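Local coordinates for protein linoleate 11-lipoxygenase (Gaeumannomyces graminis, PDB 5FX8) that uses a catalytic manganese ion to oxygenate linoleic and alpha-linolenic acids to 11S- and 13R-hydroperoxy fatty acids, at residues 160-165 and 244-249; 168-173 and 600-605; 213-218 and 236-241. One frame throughout, in Å; residues are numbered along the deposited sequence.

Contact 1: residues 160-165 and 244-249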
loop_
_atom_site.group_PDB
_atom_site.type_symbol
_atom_site.label_atom_id
_atom_site.label_comp_id
_atom_site.label_asym_id
_atom_site.label_seq_id
_atom_site.Cartn_x
_atom_site.Cartn_y
_atom_site.Cartn_z
ATOM N N SER A 160 6.894 -23.782 -11.302
ATOM C CA SER A 160 7.327 -24.635 -10.213
ATOM C C SER A 160 6.174 -24.930 -9.275
ATOM O O SER A 160 5.447 -24.024 -8.863
ATOM C CB SER A 160 8.460 -23.965 -9.457
ATOM O OG SER A 160 8.537 -24.485 -8.166
ATOM N N ASP A 161 6.007 -26.210 -8.941
ATOM C CA ASP A 161 4.944 -26.596 -8.029
ATOM C C ASP A 161 5.275 -26.166 -6.620
ATOM O O ASP A 161 4.379 -25.819 -5.850
ATOM C CB ASP A 161 4.708 -28.107 -8.079
ATOM C CG ASP A 161 3.921 -28.553 -9.311
ATOM O OD1 ASP A 161 2.996 -27.841 -9.728
ATOM O OD2 ASP A 161 4.201 -29.640 -9.856
ATOM N N LEU A 162 6.557 -26.196 -6.258
ATOM C CA LEU A 162 6.953 -25.755 -4.927
ATOM C C LEU A 162 6.654 -24.278 -4.738
ATOM O O LEU A 162 6.255 -23.851 -3.653
ATOM C CB LEU A 162 8.430 -26.037 -4.679
ATOM C CG LEU A 162 8.972 -25.536 -3.335
ATOM C CD1 LEU A 162 8.459 -26.360 -2.221
ATOM C CD2 LEU A 162 10.455 -25.531 -3.300
ATOM N N LEU A 163 6.835 -23.482 -5.784
ATOM C CA LEU A 163 6.451 -22.088 -5.690
ATOM C C LEU A 163 4.946 -21.939 -5.565
ATOM O O LEU A 163 4.475 -21.002 -4.922
ATOM C CB LEU A 163 6.975 -21.328 -6.902
ATOM C CG LEU A 163 6.631 -19.858 -7.142
ATOM C CD1 LEU A 163 7.723 -19.244 -7.946
ATOM C CD2 LEU A 163 5.328 -19.689 -7.885
ATOM N N PHE A 164 4.168 -22.829 -6.181
ATOM C CA PHE A 164 2.723 -22.685 -6.112
ATOM C C PHE A 164 2.195 -23.065 -4.740
ATOM O O PHE A 164 1.223 -22.476 -4.257
ATOM C CB PHE A 164 2.038 -23.535 -7.175
ATOM C CG PHE A 164 0.560 -23.565 -7.030
ATOM C CD1 PHE A 164 -0.202 -22.456 -7.367
ATOM C CD2 PHE A 164 -0.069 -24.678 -6.515
ATOM C CE1 PHE A 164 -1.566 -22.466 -7.211
ATOM C CE2 PHE A 164 -1.421 -24.700 -6.358
ATOM C CZ PHE A 164 -2.178 -23.596 -6.712
ATOM N N SER A 165 2.791 -24.062 -4.110
ATOM C CA SER A 165 2.341 -24.430 -2.778
ATOM C C SER A 165 2.864 -23.453 -1.726
ATOM O O SER A 165 2.120 -23.037 -0.834
ATOM C CB SER A 165 2.772 -25.855 -2.476
ATOM O OG SER A 165 4.165 -25.940 -2.644
ATOM N N SER A 244 10.716 -35.662 0.750
ATOM C CA SER A 244 11.530 -34.491 0.478
ATOM C C SER A 244 11.457 -33.423 1.553
ATOM O O SER A 244 12.205 -32.446 1.469
ATOM C CB SER A 244 11.129 -33.863 -0.860
ATOM O OG SER A 244 9.741 -33.648 -0.905
ATOM N N ASN A 245 10.578 -33.568 2.538
ATOM C CA ASN A 245 10.349 -32.543 3.551
ATOM C C ASN A 245 9.948 -31.219 2.899
ATOM O O ASN A 245 10.559 -30.169 3.104
ATOM C CB ASN A 245 11.585 -32.376 4.429
ATOM C CG ASN A 245 11.272 -31.753 5.752
ATOM O OD1 ASN A 245 10.135 -31.822 6.244
ATOM N ND2 ASN A 245 12.286 -31.155 6.365
ATOM N N GLN A 246 8.907 -31.286 2.090
ATOM C CA GLN A 246 8.453 -30.111 1.382
ATOM C C GLN A 246 6.933 -30.061 1.347
ATOM O O GLN A 246 6.272 -31.089 1.199
ATOM C CB GLN A 246 9.025 -30.089 -0.019
ATOM C CG GLN A 246 10.466 -29.659 -0.078
ATOM C CD GLN A 246 10.903 -29.524 -1.500
ATOM O OE1 GLN A 246 10.396 -30.233 -2.364
ATOM N NE2 GLN A 246 11.831 -28.603 -1.764
ATOM N N PHE A 247 6.398 -28.853 1.520
ATOM C CA PHE A 247 4.973 -28.573 1.391
ATOM C C PHE A 247 4.632 -28.463 -0.095
ATOM O O PHE A 247 5.216 -27.644 -0.808
ATOM C CB PHE A 247 4.659 -27.287 2.151
ATOM C CG PHE A 247 3.235 -26.908 2.149
ATOM C CD1 PHE A 247 2.350 -27.511 2.992
ATOM C CD2 PHE A 247 2.774 -25.930 1.309
ATOM C CE1 PHE A 247 1.044 -27.162 2.980
ATOM C CE2 PHE A 247 1.468 -25.592 1.317
ATOM C CZ PHE A 247 0.610 -26.215 2.156
ATOM N N LEU A 248 3.704 -29.275 -0.573
ATOM C CA LEU A 248 3.548 -29.461 -2.008
ATOM C C LEU A 248 2.086 -29.483 -2.439
ATOM O O LEU A 248 1.190 -29.774 -1.641
ATOM C CB LEU A 248 4.235 -30.766 -2.450
ATOM C CG LEU A 248 5.752 -30.822 -2.542
ATOM C CD1 LEU A 248 6.130 -32.189 -2.990
ATOM C CD2 LEU A 248 6.265 -29.842 -3.534
ATOM N N PRO A 249 1.814 -29.190 -3.704
ATOM C CA PRO A 249 0.451 -29.328 -4.214
ATOM C C PRO A 249 0.089 -30.776 -4.471
ATOM O O PRO A 249 0.909 -31.585 -4.909
ATOM C CB PRO A 249 0.491 -28.539 -5.530
ATOM C CG PRO A 249 1.856 -28.654 -5.994
ATOM C CD PRO A 249 2.731 -28.692 -4.748
#
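The two aromatic rings of this contact meet the opposite segment at their edges: Phe247 brings CE2 to 3.4 Å from Ser165 O, and Phe164 sets CD2 beside Pro249 CB. Elsewhere Phe247 pairs edge-to-face with Phe213, and Phe164 meets Arg168 in a cation-pi contact and Phe278 of the long helix 268-305. The arrangement is a short helix laid across a strand of an antiparallel sheet, 161-165 against 246-249 at 94°, next to the G1 beta bulge in which Asn245 and Gln246 both face Asp241. Serine suits position 165 because a small residue lets the strand come close, Ser165 CA lying 5.2 Å from Leu248 CA. Its hydroxyl sits between the backbone N and the carbonyl carbon (chi1 56°), and Ser165 OG donates to Phe247 O at 2.7 Å, tilted 34° out of the carbonyl plane. Proline suits the next point of contact, since its compact ring wedges against the helix: Pro249 CG meets Asp161 CB at 3.6 Å. Pro249 CD reaches both Asp161 O and Ser165 CB. Asp161 packs through its CB, while its carboxylate has partners elsewhere: OD1 accepts from Trp271 NE1 and forms a salt bridge with Lys275. Back toward the start of the strand, Leu162 and Gln246 cross at about a right angle, Leu162 CD2 lying 3.7 Å from Gln246 NE2, while CD1 leans on the Phe247 carbonyl. Serine also begins the helix: at the N-cap, Ser160 OG accepts from Leu163 N at 3.1 Å.

Contact 2: residues 168-173 and 600-605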
loop_
_atom_site.group_PDB
_atom_site.type_symbol
_atom_site.label_atom_id
_atom_site.label_comp_id
_atom_site.label_asym_id
_atom_site.label_seq_id
_atom_site.Cartn_x
_atom_site.Cartn_y
_atom_site.Cartn_z
ATOM N N ARG A 168 1.014 -20.237 -0.322
ATOM C CA ARG A 168 0.030 -20.334 0.746
ATOM C C ARG A 168 0.644 -20.182 2.126
ATOM O O ARG A 168 -0.093 -20.164 3.104
ATOM C CB ARG A 168 -0.719 -21.666 0.699
ATOM C CG ARG A 168 -1.131 -22.149 -0.663
ATOM C CD ARG A 168 -1.784 -21.074 -1.462
ATOM N NE ARG A 168 -1.186 -20.952 -2.775
ATOM C CZ ARG A 168 -1.323 -19.893 -3.543
ATOM N NH1 ARG A 168 -2.024 -18.881 -3.114
ATOM N NH2 ARG A 168 -0.763 -19.853 -4.731
ATOM N N LEU A 169 1.965 -20.125 2.236
ATOM C CA LEU A 169 2.652 -19.867 3.493
ATOM C C LEU A 169 3.420 -18.545 3.443
ATOM O O LEU A 169 4.256 -18.286 4.302
ATOM C CB LEU A 169 3.582 -21.030 3.853
ATOM C CG LEU A 169 2.900 -22.387 4.095
ATOM C CD1 LEU A 169 3.870 -23.539 4.070
ATOM C CD2 LEU A 169 2.139 -22.449 5.398
ATOM N N SER A 170 3.148 -17.696 2.458
ATOM C CA SER A 170 3.872 -16.439 2.357
ATOM C C SER A 170 3.011 -15.325 1.769
ATOM O O SER A 170 2.507 -14.486 2.509
ATOM C CB SER A 170 5.134 -16.634 1.532
ATOM O OG SER A 170 4.831 -17.184 0.286
ATOM N N SER A 171 2.835 -15.315 0.445
ATOM C CA SER A 171 2.060 -14.269 -0.224
ATOM C C SER A 171 0.665 -14.107 0.356
ATOM O O SER A 171 0.205 -12.986 0.558
ATOM C CB SER A 171 1.941 -14.593 -1.689
ATOM O OG SER A 171 3.218 -14.773 -2.177
ATOM N N ASN A 172 -0.069 -15.205 0.515
ATOM C CA ASN A 172 -1.399 -15.185 1.117
ATOM C C ASN A 172 -1.441 -16.322 2.109
ATOM O O ASN A 172 -1.828 -17.440 1.767
ATOM C CB ASN A 172 -2.527 -15.340 0.105
ATOM C CG ASN A 172 -3.893 -15.483 0.790
ATOM O OD1 ASN A 172 -4.004 -15.319 2.014
ATOM N ND2 ASN A 172 -4.933 -15.772 0.008
ATOM N N PRO A 173 -1.083 -16.061 3.356
ATOM C CA PRO A 173 -1.002 -17.121 4.366
ATOM C C PRO A 173 -2.235 -17.249 5.241
ATOM O O PRO A 173 -2.204 -17.975 6.234
ATOM C CB PRO A 173 0.186 -16.649 5.204
ATOM C CG PRO A 173 0.016 -15.158 5.176
ATOM C CD PRO A 173 -0.405 -14.831 3.783
ATOM N N MET A 600 11.854 -21.488 -0.857
ATOM C CA MET A 600 10.915 -21.114 -1.892
ATOM C C MET A 600 11.656 -20.712 -3.149
ATOM O O MET A 600 12.726 -20.116 -3.072
ATOM C CB MET A 600 10.064 -19.913 -1.485
ATOM C CG MET A 600 9.078 -20.122 -0.431
ATOM S SD MET A 600 8.085 -18.635 -0.185
ATOM C CE MET A 600 6.978 -19.370 0.930
ATOM N N PRO A 601 11.059 -20.922 -4.299
ATOM C CA PRO A 601 11.708 -20.529 -5.549
ATOM C C PRO A 601 11.531 -19.069 -5.919
ATOM O O PRO A 601 11.737 -18.705 -7.080
ATOM C CB PRO A 601 11.035 -21.437 -6.584
ATOM C CG PRO A 601 10.422 -22.516 -5.805
ATOM C CD PRO A 601 10.003 -21.910 -4.533
ATOM N N PHE A 602 11.136 -18.233 -4.961
ATOM C CA PHE A 602 11.079 -16.794 -5.173
ATOM C C PHE A 602 11.448 -16.077 -3.887
ATOM O O PHE A 602 11.351 -16.627 -2.792
ATOM C CB PHE A 602 9.703 -16.316 -5.678
ATOM C CG PHE A 602 8.584 -16.458 -4.687
ATOM C CD1 PHE A 602 7.939 -17.682 -4.506
ATOM C CD2 PHE A 602 8.137 -15.364 -3.981
ATOM C CE1 PHE A 602 6.900 -17.814 -3.617
ATOM C CE2 PHE A 602 7.105 -15.489 -3.105
ATOM C CZ PHE A 602 6.475 -16.727 -2.916
ATOM N N VAL A 603 11.879 -14.834 -4.046
ATOM C CA VAL A 603 12.254 -13.981 -2.932
ATOM C C VAL A 603 11.048 -13.168 -2.510
ATOM O O VAL A 603 10.484 -12.424 -3.311
ATOM C CB VAL A 603 13.414 -13.059 -3.308
ATOM C CG1 VAL A 603 13.694 -12.167 -2.181
ATOM C CG2 VAL A 603 14.622 -13.865 -3.651
ATOM N N TRP A 604 10.668 -13.291 -1.248
ATOM C CA TRP A 604 9.473 -12.674 -0.703
ATOM C C TRP A 604 9.900 -11.649 0.340
ATOM O O TRP A 604 10.725 -11.955 1.207
ATOM C CB TRP A 604 8.567 -13.752 -0.111
ATOM C CG TRP A 604 7.299 -13.256 0.461
ATOM C CD1 TRP A 604 6.202 -12.842 -0.228
ATOM C CD2 TRP A 604 6.982 -13.122 1.842
ATOM N NE1 TRP A 604 5.230 -12.449 0.637
ATOM C CE2 TRP A 604 5.683 -12.607 1.917
ATOM C CE3 TRP A 604 7.675 -13.377 3.024
ATOM C CZ2 TRP A 604 5.054 -12.344 3.133
ATOM C CZ3 TRP A 604 7.055 -13.114 4.237
ATOM C CH2 TRP A 604 5.759 -12.610 4.282
ATOM N N THR A 605 9.377 -10.418 0.221
ATOM C CA THR A 605 9.846 -9.302 1.027
ATOM C C THR A 605 8.713 -8.420 1.505
ATOM O O THR A 605 8.919 -7.234 1.750
ATOM C CB THR A 605 10.810 -8.419 0.251
ATOM O OG1 THR A 605 10.133 -7.885 -0.886
ATOM C CG2 THR A 605 12.020 -9.186 -0.198
#
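Ser170 and Trp604 mark the closest approach of two irregular backbones, neither of them helix or strand, with 7.4 Å between their CA atoms. Ser170 points its CB squarely at the indole: CB stands 4.0 Å from the centroid of the Trp604 five-membered ring and only 9° off its normal, a CH-pi contact over the face. The peptide group follows, Ser170 O lying 3.4 Å from Trp604 CZ2 on the benzo side. The contact packs the loop that follows helix 161-166 against the C-terminal stretch of the lipoxygenase domain, which ends at the manganese ligand Val618; the Trp604 side chain is about 12 Å from that of the ligand His478. Serine fits here because it is small enough to slip beneath the indole, yet its buried hydroxyl has a partner, Met166 O. That same OG is touched by apolar groups. Met600 is extended beyond CG, and the straight chain brings SD and CE up to the Ser170 side chain, CE lying against both OG and CB. Phe602 presents its edge to Ser170 OG, CZ lying 3.6 Å from it; Ser171 OG also lies near Phe602 CZ, at 3.9 Å.

Contact 3: residues 213-218 and 236-241; sequences FLVDHS and GLFYLD
Phe213 and Phe238 face each other as a hydrogen-bonded pair of antiparallel strands, and the Phe213 side chain runs out beside its partner strand. Its CB lies 4.3 Å from Phe238 CB and also borders Phe238 O. CG is anti to the carbonyl carbon (chi1 -58°); beyond it CD1 passes Phe238 O and Tyr239 CA, and Phe213 CE1 reaches Leu240 CB at 4.2 Å. All three partners sit at the ring's edge. A broad flat residue is well used here, since it spans three residues of the neighbouring strand. Two reciprocal bonds hold the pair, with Phe238 N donating almost straight to Phe213 O at 2.8 Å (176°). A second reciprocal set joins Val215 and Gly236. On this same side of the sheet Val215 CG2 touches Phe238 CE1 at 3.7 Å. Glycine suits position 236 because Phe238 CE1 lies 3.9 Å from Gly236 CA, and a CB there would be crowded by that atom. On the other side Leu214 and Leu237 form the non-hydrogen-bonded pair, Leu214 CD1 resting on Gly236 O. At the end of the strand, Asp216 OD1 accepts from Ser218 N in an Asx turn. Strand 212-216 lies between strands 177-178 and 235-241, and the latter is bordered in turn by 246-253. Helix 268-305 packs on the Val215 side, where Phe278 touches Val215 and Asp282 OD1 bonds His217 NE2.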
loop_
_atom_site.group_PDB
_atom_site.type_symbol
_atom_site.label_atom_id
_atom_site.label_comp_id
_atom_site.label_asym_id
_atom_site.label_seq_id
_atom_site.Cartn_x
_atom_site.Cartn_y
_atom_site.Cartn_z
ATOM N N PHE A 213 -3.386 -30.518 4.002
ATOM C CA PHE A 213 -3.764 -29.131 4.202
ATOM C C PHE A 213 -4.699 -28.714 3.078
ATOM O O PHE A 213 -4.606 -29.217 1.964
ATOM C CB PHE A 213 -2.553 -28.208 4.208
ATOM C CG PHE A 213 -1.535 -28.539 5.231
ATOM C CD1 PHE A 213 -0.619 -29.561 5.024
ATOM C CD2 PHE A 213 -1.456 -27.808 6.398
ATOM C CE1 PHE A 213 0.323 -29.849 5.973
ATOM C CE2 PHE A 213 -0.510 -28.102 7.336
ATOM C CZ PHE A 213 0.374 -29.128 7.118
ATOM N N LEU A 214 -5.584 -27.771 3.365
ATOM C CA LEU A 214 -6.657 -27.421 2.448
ATOM C C LEU A 214 -6.749 -25.920 2.285
ATOM O O LEU A 214 -6.660 -25.189 3.264
ATOM C CB LEU A 214 -8.000 -27.933 2.953
ATOM C CG LEU A 214 -9.248 -27.468 2.199
ATOM C CD1 LEU A 214 -9.215 -27.912 0.766
ATOM C CD2 LEU A 214 -10.449 -28.036 2.854
ATOM N N VAL A 215 -6.947 -25.464 1.056
ATOM C CA VAL A 215 -7.424 -24.119 0.775
ATOM C C VAL A 215 -8.792 -24.241 0.131
ATOM O O VAL A 215 -8.935 -24.878 -0.914
ATOM C CB VAL A 215 -6.472 -23.358 -0.144
ATOM C CG1 VAL A 215 -7.053 -21.992 -0.487
ATOM C CG2 VAL A 215 -5.150 -23.229 0.515
ATOM N N ASP A 216 -9.791 -23.616 0.728
ATOM C CA ASP A 216 -11.178 -23.774 0.297
ATOM C C ASP A 216 -11.694 -22.446 -0.243
ATOM O O ASP A 216 -12.182 -21.618 0.523
ATOM C CB ASP A 216 -12.051 -24.267 1.456
ATOM C CG ASP A 216 -13.385 -24.835 0.994
ATOM O OD1 ASP A 216 -13.828 -24.488 -0.095
ATOM O OD2 ASP A 216 -14.003 -25.637 1.706
ATOM N N HIS A 217 -11.639 -22.237 -1.553
ATOM C CA HIS A 217 -12.310 -21.092 -2.155
ATOM C C HIS A 217 -13.655 -21.448 -2.768
ATOM O O HIS A 217 -14.120 -20.743 -3.657
ATOM C CB HIS A 217 -11.433 -20.442 -3.218
ATOM C CG HIS A 217 -10.205 -19.816 -2.667
ATOM N ND1 HIS A 217 -10.196 -19.150 -1.469
ATOM C CD2 HIS A 217 -8.933 -19.798 -3.118
ATOM C CE1 HIS A 217 -8.975 -18.726 -1.214
ATOM N NE2 HIS A 217 -8.188 -19.110 -2.197
ATOM N N SER A 218 -14.292 -22.520 -2.314
ATOM C CA SER A 218 -15.499 -22.988 -2.964
ATOM C C SER A 218 -16.685 -22.068 -2.717
ATOM O O SER A 218 -17.655 -22.131 -3.463
ATOM C CB SER A 218 -15.816 -24.387 -2.482
ATOM O OG SER A 218 -16.051 -24.337 -1.093
ATOM N N GLY A 236 -8.034 -26.325 -3.095
ATOM C CA GLY A 236 -6.697 -26.843 -3.290
ATOM C C GLY A 236 -6.318 -27.720 -2.110
ATOM O O GLY A 236 -6.499 -27.333 -0.954
ATOM N N LEU A 237 -5.811 -28.905 -2.424
ATOM C CA LEU A 237 -5.317 -29.847 -1.437
ATOM C C LEU A 237 -3.800 -29.870 -1.513
ATOM O O LEU A 237 -3.229 -30.019 -2.598
ATOM C CB LEU A 237 -5.881 -31.229 -1.695
ATOM C CG LEU A 237 -5.959 -32.223 -0.561
ATOM C CD1 LEU A 237 -6.720 -31.642 0.581
ATOM C CD2 LEU A 237 -6.690 -33.415 -1.109
ATOM N N PHE A 238 -3.155 -29.691 -0.365
ATOM C CA PHE A 238 -1.711 -29.667 -0.282
ATOM C C PHE A 238 -1.252 -30.688 0.744
ATOM O O PHE A 238 -2.017 -31.105 1.607
ATOM C CB PHE A 238 -1.225 -28.291 0.073
ATOM C CG PHE A 238 -1.693 -27.239 -0.857
ATOM C CD1 PHE A 238 -2.947 -26.681 -0.725
ATOM C CD2 PHE A 238 -0.865 -26.778 -1.850
ATOM C CE1 PHE A 238 -3.359 -25.707 -1.576
ATOM C CE2 PHE A 238 -1.270 -25.809 -2.701
ATOM C CZ PHE A 238 -2.514 -25.268 -2.574
ATOM N N TYR A 239 -0.004 -31.120 0.640
ATOM C CA TYR A 239 0.487 -32.091 1.600
ATOM C C TYR A 239 1.945 -31.840 1.927
ATOM O O TYR A 239 2.684 -31.234 1.161
ATOM C CB TYR A 239 0.308 -33.536 1.121
ATOM C CG TYR A 239 1.354 -34.063 0.176
ATOM C CD1 TYR A 239 1.467 -33.560 -1.088
ATOM C CD2 TYR A 239 2.174 -35.111 0.536
ATOM C CE1 TYR A 239 2.384 -34.053 -1.972
ATOM C CE2 TYR A 239 3.109 -35.618 -0.339
ATOM C CZ TYR A 239 3.205 -35.078 -1.597
ATOM O OH TYR A 239 4.101 -35.536 -2.510
ATOM N N LEU A 240 2.350 -32.301 3.096
ATOM C CA LEU A 240 3.746 -32.281 3.494
ATOM C C LEU A 240 4.364 -33.633 3.144
ATOM O O LEU A 240 3.923 -34.666 3.649
ATOM C CB LEU A 240 3.852 -31.967 4.984
ATOM C CG LEU A 240 5.248 -31.712 5.541
ATOM C CD1 LEU A 240 6.009 -30.719 4.692
ATOM C CD2 LEU A 240 5.115 -31.199 6.948
ATOM N N ASP A 241 5.360 -33.631 2.261
ATOM C CA ASP A 241 5.945 -34.865 1.749
ATOM C C ASP A 241 7.091 -35.316 2.631
ATOM O O ASP A 241 8.099 -34.614 2.755
ATOM C CB ASP A 241 6.459 -34.694 0.321
ATOM C CG ASP A 241 6.889 -36.016 -0.323
ATOM O OD1 ASP A 241 6.444 -37.108 0.080
ATOM O OD2 ASP A 241 7.671 -35.945 -1.265
#

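Overall arrangement
Contacts 1 and 3 share one antiparallel sheet, with centres 11 Å apart: strand 246-253 follows strand 235-241, and Leu248 N lies 2.8 Å from Tyr239 O, a probable hydrogen bond. Phe247 of contact 1 also packs on Phe238 of contact 3, CZ to CB 3.5 Å. Contact 2, again 11 Å from contact 1 between centres, continues from the same short helix, whose Leu163 CG touches Phe602 CD1 at 3.7 Å. Contacts 2 and 3 are 16 Å apart and meet through Arg168 and Phe238. Contact 2 lies nearer the manganese site, the Ser171 side chain being about 12 Å from that of the ligand Asn482; contacts 1 and 3 lie away from it.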